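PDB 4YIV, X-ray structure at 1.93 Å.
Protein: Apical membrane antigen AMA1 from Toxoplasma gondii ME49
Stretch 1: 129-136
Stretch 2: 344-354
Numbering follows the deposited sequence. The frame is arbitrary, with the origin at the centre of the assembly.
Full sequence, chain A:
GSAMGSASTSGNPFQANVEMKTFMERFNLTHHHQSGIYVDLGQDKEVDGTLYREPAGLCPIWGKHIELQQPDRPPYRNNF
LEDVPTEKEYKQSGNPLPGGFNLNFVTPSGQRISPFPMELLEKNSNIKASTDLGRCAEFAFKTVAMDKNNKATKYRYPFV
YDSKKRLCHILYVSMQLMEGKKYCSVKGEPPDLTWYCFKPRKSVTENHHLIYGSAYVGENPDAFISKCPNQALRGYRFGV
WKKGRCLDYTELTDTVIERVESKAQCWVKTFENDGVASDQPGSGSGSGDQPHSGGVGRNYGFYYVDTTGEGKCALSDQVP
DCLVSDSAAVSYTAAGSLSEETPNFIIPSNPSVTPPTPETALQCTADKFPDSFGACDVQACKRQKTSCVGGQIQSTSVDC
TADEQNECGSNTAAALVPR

Stretch 1 129-136: ASTDLGRC
Stretch 2 344-354: NFIIPSNPSVT

This is a compact, buried-centre contact in which the loop and first turn of a helix (129-136) dock on an irregular, distant segment of the same chain (344-354), held mainly by backbone carbonyls and burying 408 Å² summed over both sides.

The register is antiparallel: the CA atoms of Ser130 and Pro348 lie 4.9 Å apart, those of Thr131 and Ile346 5.0 Å, and those of Asp132 and Phe345 5.3 Å. In the first stretch, Ser130 (phi/psi -94/-1) and Thr131 (-131/157) lead into helical values near -60/-40 from Asp132 onward. In the second, Asn344 (-73/-21) and Phe345 (-82/5) form a 3-10 segment, with Ile347 N bonded to Asn344 O at 3.1 Å; Ile346 (-121/19) follows, and Ile347 (-92/123) and Pro348 (-65/145) are then extended, and Ser349 (-87/14) turns.

Thr131 is the N-cap. Its p rotamer (chi1 70°) places OG1 3.0 Å from Gly134 N, while Arg135 N reaches Thr131 O at 2.8 Å. The other amides of the first turn lack helical acceptors, and Phe345 O serves them: Leu133 N donates to it at 3.3 Å and a nearly linear 174°, whereas Asp132 N to Phe345 O, 3.2 Å, is weak at 122°. Asp132 N also donates to a water at 3.0 Å, which in turn donates weakly to Asn344 O at 3.4 Å.

At the other end, Ser130 O collects two donors from one residue, Ser349 N at 2.9 Å (156°) and Ser349 OG at 3.2 Å, with Ser349 chi1 at 59° (p). Pro348 CA adds a CA-H...O contact, 3.3 Å from Ser130 O. Arg135, m-t-t with chi4 94°, points sideways from CA but brings its end nearer: NH2 donates weakly to Ser349 OG at 3.4 Å, near the guanidinium plane, and NH1 forms a salt bridge with Asp132 OD1 at 2.9 Å.

Side-chain packing accompanies these polar anchors: Thr131 CG2 lies between them, with Leu133 beyond Phe345 O and the Ser130 side chain beyond Ser130 O. Ser130 (chi1 82°, p) points toward the second stretch, its OG 3.3 Å from Pro348 CB and its CB 3.4 Å from Asn350 ND2. Thr131 CG2 rests 3.5 Å from Ile346 C and 3.8 Å from Pro348 N, covering the backbone there. Leu133 (chi1 177°, chi2 55°) sets CB at the edge of the Phe345 ring, 4.2 Å from CD1, and CD2 3.9 Å from Ile346 CG2; Phe345 has chi1 56° and chi2 85°, Ile346 67° and 162°.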

ATOM      1  N   ALA A 129       3.012  13.588 -14.927  1.00 24.75           N
ATOM      2  CA  ALA A 129       2.568  12.205 -14.761  1.00 24.53           C
ATOM      3  C   ALA A 129       1.512  11.830 -15.787  1.00 24.61           C
ATOM      4  O   ALA A 129       0.682  12.651 -16.166  1.00 24.67           O
ATOM      5  CB  ALA A 129       1.996  11.978 -13.353  1.00 23.36           C
ATOM      6  N   SER A 130       1.539  10.574 -16.195  1.00 22.77           N
ATOM      7  CA  SER A 130       0.618  10.058 -17.206  1.00 26.52           C
ATOM      8  C   SER A 130      -0.657   9.383 -16.690  1.00 25.84           C
ATOM      9  O   SER A 130      -1.455   8.906 -17.499  1.00 24.51           O
ATOM     10  CB  SER A 130       1.383   9.060 -18.067  1.00 25.67           C
ATOM     11  OG  SER A 130       1.431   7.804 -17.421  1.00 33.91           O
ATOM     12  N   THR A 131      -0.839   9.290 -15.364  1.00 23.89           N
ATOM     13  CA  THR A 131      -2.043   8.667 -14.775  1.00 21.75           C
ATOM     14  C   THR A 131      -2.600   9.587 -13.712  1.00 23.40           C
ATOM     15  O   THR A 131      -1.879  10.432 -13.171  1.00 23.44           O
ATOM     16  CB  THR A 131      -1.802   7.265 -14.139  1.00 22.09           C
ATOM     17  OG1 THR A 131      -1.011   7.400 -12.929  1.00 21.77           O
ATOM     18  CG2 THR A 131      -1.139   6.324 -15.114  1.00 22.69           C
ATOM     19  N   ASP A 132      -3.888   9.445 -13.410  1.00 21.49           N
ATOM     20  CA  ASP A 132      -4.497  10.372 -12.467  1.00 22.50           C
ATOM     21  C   ASP A 132      -3.867  10.120 -11.104  1.00 22.09           C
ATOM     22  O   ASP A 132      -3.559  11.070 -10.385  1.00 22.19           O
ATOM     23  CB  ASP A 132      -6.025  10.212 -12.405  1.00 24.40           C
ATOM     24  CG  ASP A 132      -6.741  10.922 -13.584  1.00 34.75           C
ATOM     25  OD1 ASP A 132      -6.093  11.714 -14.301  1.00 32.87           O
ATOM     26  OD2 ASP A 132      -7.947  10.681 -13.806  1.00 36.15           O
ATOM     27  N   LEU A 133      -3.665   8.847 -10.752  1.00 19.98           N
ATOM     28  CA  LEU A 133      -3.044   8.552  -9.453  1.00 20.88           C
ATOM     29  C   LEU A 133      -1.646   9.181  -9.384  1.00 20.01           C
ATOM     30  O   LEU A 133      -1.242   9.799  -8.380  1.00 20.81           O
ATOM     31  CB  LEU A 133      -2.970   7.052  -9.217  1.00 21.44           C
ATOM     32  CG  LEU A 133      -2.251   6.644  -7.898  1.00 21.90           C
ATOM     33  CD1 LEU A 133      -2.864   7.305  -6.669  1.00 22.22           C
ATOM     34  CD2 LEU A 133      -2.295   5.117  -7.704  1.00 19.90           C
ATOM     35  N   GLY A 134      -0.896   9.042 -10.468  1.00 19.46           N
ATOM     36  CA  GLY A 134       0.398   9.688 -10.559  1.00 20.00           C
ATOM     37  C   GLY A 134       0.379  11.194 -10.473  1.00 22.21           C
ATOM     38  O   GLY A 134       1.305  11.775  -9.922  1.00 21.21           O
ATOM     39  N   ARG A 135      -0.659  11.836 -11.018  1.00 21.98           N
ATOM     40  CA  ARG A 135      -0.783  13.283 -10.969  1.00 22.43           C
ATOM     41  C   ARG A 135      -0.978  13.732  -9.527  1.00 18.99           C
ATOM     42  O   ARG A 135      -0.449  14.777  -9.096  1.00 19.97           O
ATOM     43  CB  ARG A 135      -1.961  13.767 -11.825  1.00 24.66           C
ATOM     44  CG  ARG A 135      -1.733  13.620 -13.335  1.00 26.65           C
ATOM     45  CD  ARG A 135      -2.891  14.198 -14.180  1.00 29.27           C
ATOM     46  NE  ARG A 135      -2.503  13.997 -15.578  1.00 30.43           N
ATOM     47  CZ  ARG A 135      -2.855  12.957 -16.328  1.00 30.61           C
ATOM     48  NH1 ARG A 135      -3.718  12.036 -15.882  1.00 30.93           N
ATOM     49  NH2 ARG A 135      -2.354  12.857 -17.564  1.00 32.39           N
ATOM     50  N   CYS A 136      -1.699  12.926  -8.768  1.00 21.33           N
ATOM     51  CA  CYS A 136      -1.918  13.265  -7.354  1.00 21.41           C
ATOM     52  C   CYS A 136      -0.591  13.145  -6.586  1.00 18.44           C
ATOM     53  O   CYS A 136      -0.191  14.054  -5.840  1.00 21.04           O
ATOM     54  CB  CYS A 136      -3.002  12.377  -6.761  1.00 23.66           C
ATOM     55  SG  CYS A 136      -3.336  12.637  -4.979  1.00 23.77           S
ATOM     56  N   ASN A 344      -8.993   2.348 -14.450  1.00 33.43           N
ATOM     57  CA  ASN A 344      -8.620   3.189 -15.559  1.00 33.52           C
ATOM     58  C   ASN A 344      -7.732   4.327 -15.099  1.00 33.36           C
ATOM     59  O   ASN A 344      -6.999   4.906 -15.898  1.00 32.44           O
ATOM     60  CB  ASN A 344      -9.864   3.733 -16.278  1.00 40.97           C
ATOM     61  CG  ASN A 344     -10.792   4.488 -15.353  1.00 46.86           C
ATOM     62  OD1 ASN A 344     -10.418   4.859 -14.237  1.00 49.20           O
ATOM     63  ND2 ASN A 344     -12.023   4.712 -15.808  1.00 60.19           N
ATOM     64  N   PHE A 345      -7.768   4.655 -13.807  1.00 29.36           N
ATOM     65  CA  PHE A 345      -7.002   5.817 -13.354  1.00 26.80           C
ATOM     66  C   PHE A 345      -5.515   5.527 -13.115  1.00 24.03           C
ATOM     67  O   PHE A 345      -4.780   6.421 -12.661  1.00 24.20           O
ATOM     68  CB  PHE A 345      -7.610   6.432 -12.087  1.00 30.04           C
ATOM     69  CG  PHE A 345      -7.752   5.481 -10.936  1.00 28.56           C
ATOM     70  CD1 PHE A 345      -6.698   5.259 -10.072  1.00 28.37           C
ATOM     71  CD2 PHE A 345      -8.962   4.848 -10.677  1.00 30.38           C
ATOM     72  CE1 PHE A 345      -6.837   4.416  -8.975  1.00 25.35           C
ATOM     73  CE2 PHE A 345      -9.095   3.998  -9.577  1.00 29.61           C
ATOM     74  CZ  PHE A 345      -8.032   3.789  -8.738  1.00 27.34           C
ATOM     75  N   ILE A 346      -5.065   4.312 -13.429  1.00 21.59           N
ATOM     76  CA  ILE A 346      -3.622   4.044 -13.552  1.00 25.62           C
ATOM     77  C   ILE A 346      -3.236   3.535 -14.955  1.00 22.86           C
ATOM     78  O   ILE A 346      -2.188   2.948 -15.133  1.00 24.92           O
ATOM     79  CB  ILE A 346      -3.120   3.016 -12.484  1.00 22.15           C
ATOM     80  CG1 ILE A 346      -3.694   1.620 -12.717  1.00 25.39           C
ATOM     81  CG2 ILE A 346      -3.444   3.519 -11.076  1.00 24.97           C
ATOM     82  CD1 ILE A 346      -2.896   0.536 -11.993  1.00 26.11           C
ATOM     83  N   ILE A 347      -4.082   3.751 -15.954  1.00 28.20           N
ATOM     84  CA  ILE A 347      -3.680   3.457 -17.347  1.00 25.99           C
ATOM     85  C   ILE A 347      -3.097   4.712 -17.977  1.00 24.73           C
ATOM     86  O   ILE A 347      -3.736   5.772 -17.967  1.00 21.92           O
ATOM     87  CB  ILE A 347      -4.870   2.931 -18.171  1.00 29.31           C
ATOM     88  CG1 ILE A 347      -5.303   1.595 -17.577  1.00 32.44           C
ATOM     89  CG2 ILE A 347      -4.446   2.718 -19.644  1.00 31.09           C
ATOM     90  CD1 ILE A 347      -6.590   1.081 -18.102  1.00 40.87           C
ATOM     91  N   PRO A 348      -1.841   4.638 -18.482  1.00 24.20           N
ATOM     92  CA  PRO A 348      -1.241   5.898 -18.924  1.00 25.18           C
ATOM     93  C   PRO A 348      -1.983   6.531 -20.119  1.00 27.18           C
ATOM     94  O   PRO A 348      -2.477   5.803 -20.967  1.00 26.13           O
ATOM     95  CB  PRO A 348       0.178   5.477 -19.329  1.00 25.97           C
ATOM     96  CG  PRO A 348       0.442   4.277 -18.562  1.00 29.57           C
ATOM     97  CD  PRO A 348      -0.845   3.554 -18.461  1.00 25.83           C
ATOM     98  N   SER A 349      -2.037   7.852 -20.159  1.00 22.89           N
ATOM     99  CA  SER A 349      -2.629   8.606 -21.264  1.00 31.11           C
ATOM    100  C   SER A 349      -1.659   8.899 -22.417  1.00 30.00           C
ATOM    101  O   SER A 349      -1.903   9.768 -23.247  1.00 28.07           O
ATOM    102  CB  SER A 349      -3.149   9.919 -20.733  1.00 31.02           C
ATOM    103  OG  SER A 349      -2.106  10.654 -20.151  1.00 29.86           O
ATOM    104  N   ASN A 350      -0.530   8.220 -22.436  1.00 29.15           N
ATOM    105  CA  ASN A 350       0.313   8.277 -23.613  1.00 29.19           C
ATOM    106  C   ASN A 350       0.841   6.890 -23.873  1.00 29.55           C
ATOM    107  O   ASN A 350       0.820   6.040 -22.981  1.00 26.21           O
ATOM    108  CB  ASN A 350       1.430   9.294 -23.410  1.00 32.67           C
ATOM    109  CG  ASN A 350       2.445   8.838 -22.382  1.00 35.30           C
ATOM    110  OD1 ASN A 350       3.183   7.871 -22.606  1.00 33.51           O
ATOM    111  ND2 ASN A 350       2.479   9.514 -21.240  1.00 30.76           N
ATOM    112  N   PRO A 351       1.293   6.626 -25.107  1.00 26.12           N
ATOM    113  CA  PRO A 351       1.698   5.257 -25.399  1.00 24.05           C
ATOM    114  C   PRO A 351       3.174   4.944 -25.004  1.00 22.15           C
ATOM    115  O   PRO A 351       3.632   3.859 -25.294  1.00 26.07           O
ATOM    116  CB  PRO A 351       1.499   5.165 -26.910  1.00 29.30           C
ATOM    117  CG  PRO A 351       1.813   6.590 -27.366  1.00 24.11           C
ATOM    118  CD  PRO A 351       1.207   7.471 -26.317  1.00 24.66           C
ATOM    119  N   SER A 352       3.910   5.885 -24.428  1.00 26.79           N
ATOM    120  CA  SER A 352       5.312   5.585 -24.081  1.00 24.47           C
ATOM    121  C   SER A 352       5.458   4.766 -22.792  1.00 26.43           C
ATOM    122  O   SER A 352       6.372   3.954 -22.650  1.00 25.32           O
ATOM    123  CB  SER A 352       6.134   6.843 -23.922  1.00 29.61           C
ATOM    124  OG  SER A 352       5.895   7.437 -22.658  1.00 40.96           O
ATOM    125  N   VAL A 353       4.564   4.987 -21.843  1.00 25.64           N
ATOM    126  CA  VAL A 353       4.713   4.354 -20.555  1.00 26.70           C
ATOM    127  C   VAL A 353       4.090   2.995 -20.624  1.00 26.83           C
ATOM    128  O   VAL A 353       2.902   2.849 -20.941  1.00 27.59           O
ATOM    129  CB  VAL A 353       4.107   5.223 -19.454  1.00 28.78           C
ATOM    130  CG1 VAL A 353       4.196   4.523 -18.148  1.00 30.00           C
ATOM    131  CG2 VAL A 353       4.859   6.549 -19.404  1.00 31.23           C
ATOM    132  N   THR A 354       4.887   1.979 -20.291  1.00 27.86           N
ATOM    133  CA  THR A 354       4.384   0.612 -20.299  1.00 29.32           C
ATOM    134  C   THR A 354       3.192   0.477 -19.336  1.00 32.84           C
ATOM    135  O   THR A 354       3.323   0.753 -18.150  1.00 31.77           O
ATOM    136  CB  THR A 354       5.450  -0.385 -19.892  1.00 27.49           C
ATOM    137  OG1 THR A 354       6.629  -0.101 -20.646  1.00 28.25           O
ATOM    138  CG2 THR A 354       4.958  -1.860 -20.126  1.00 27.73           C
TER
HETATM  139  O   HOH W   1      -5.382   7.931 -15.594  1.00 32.96           O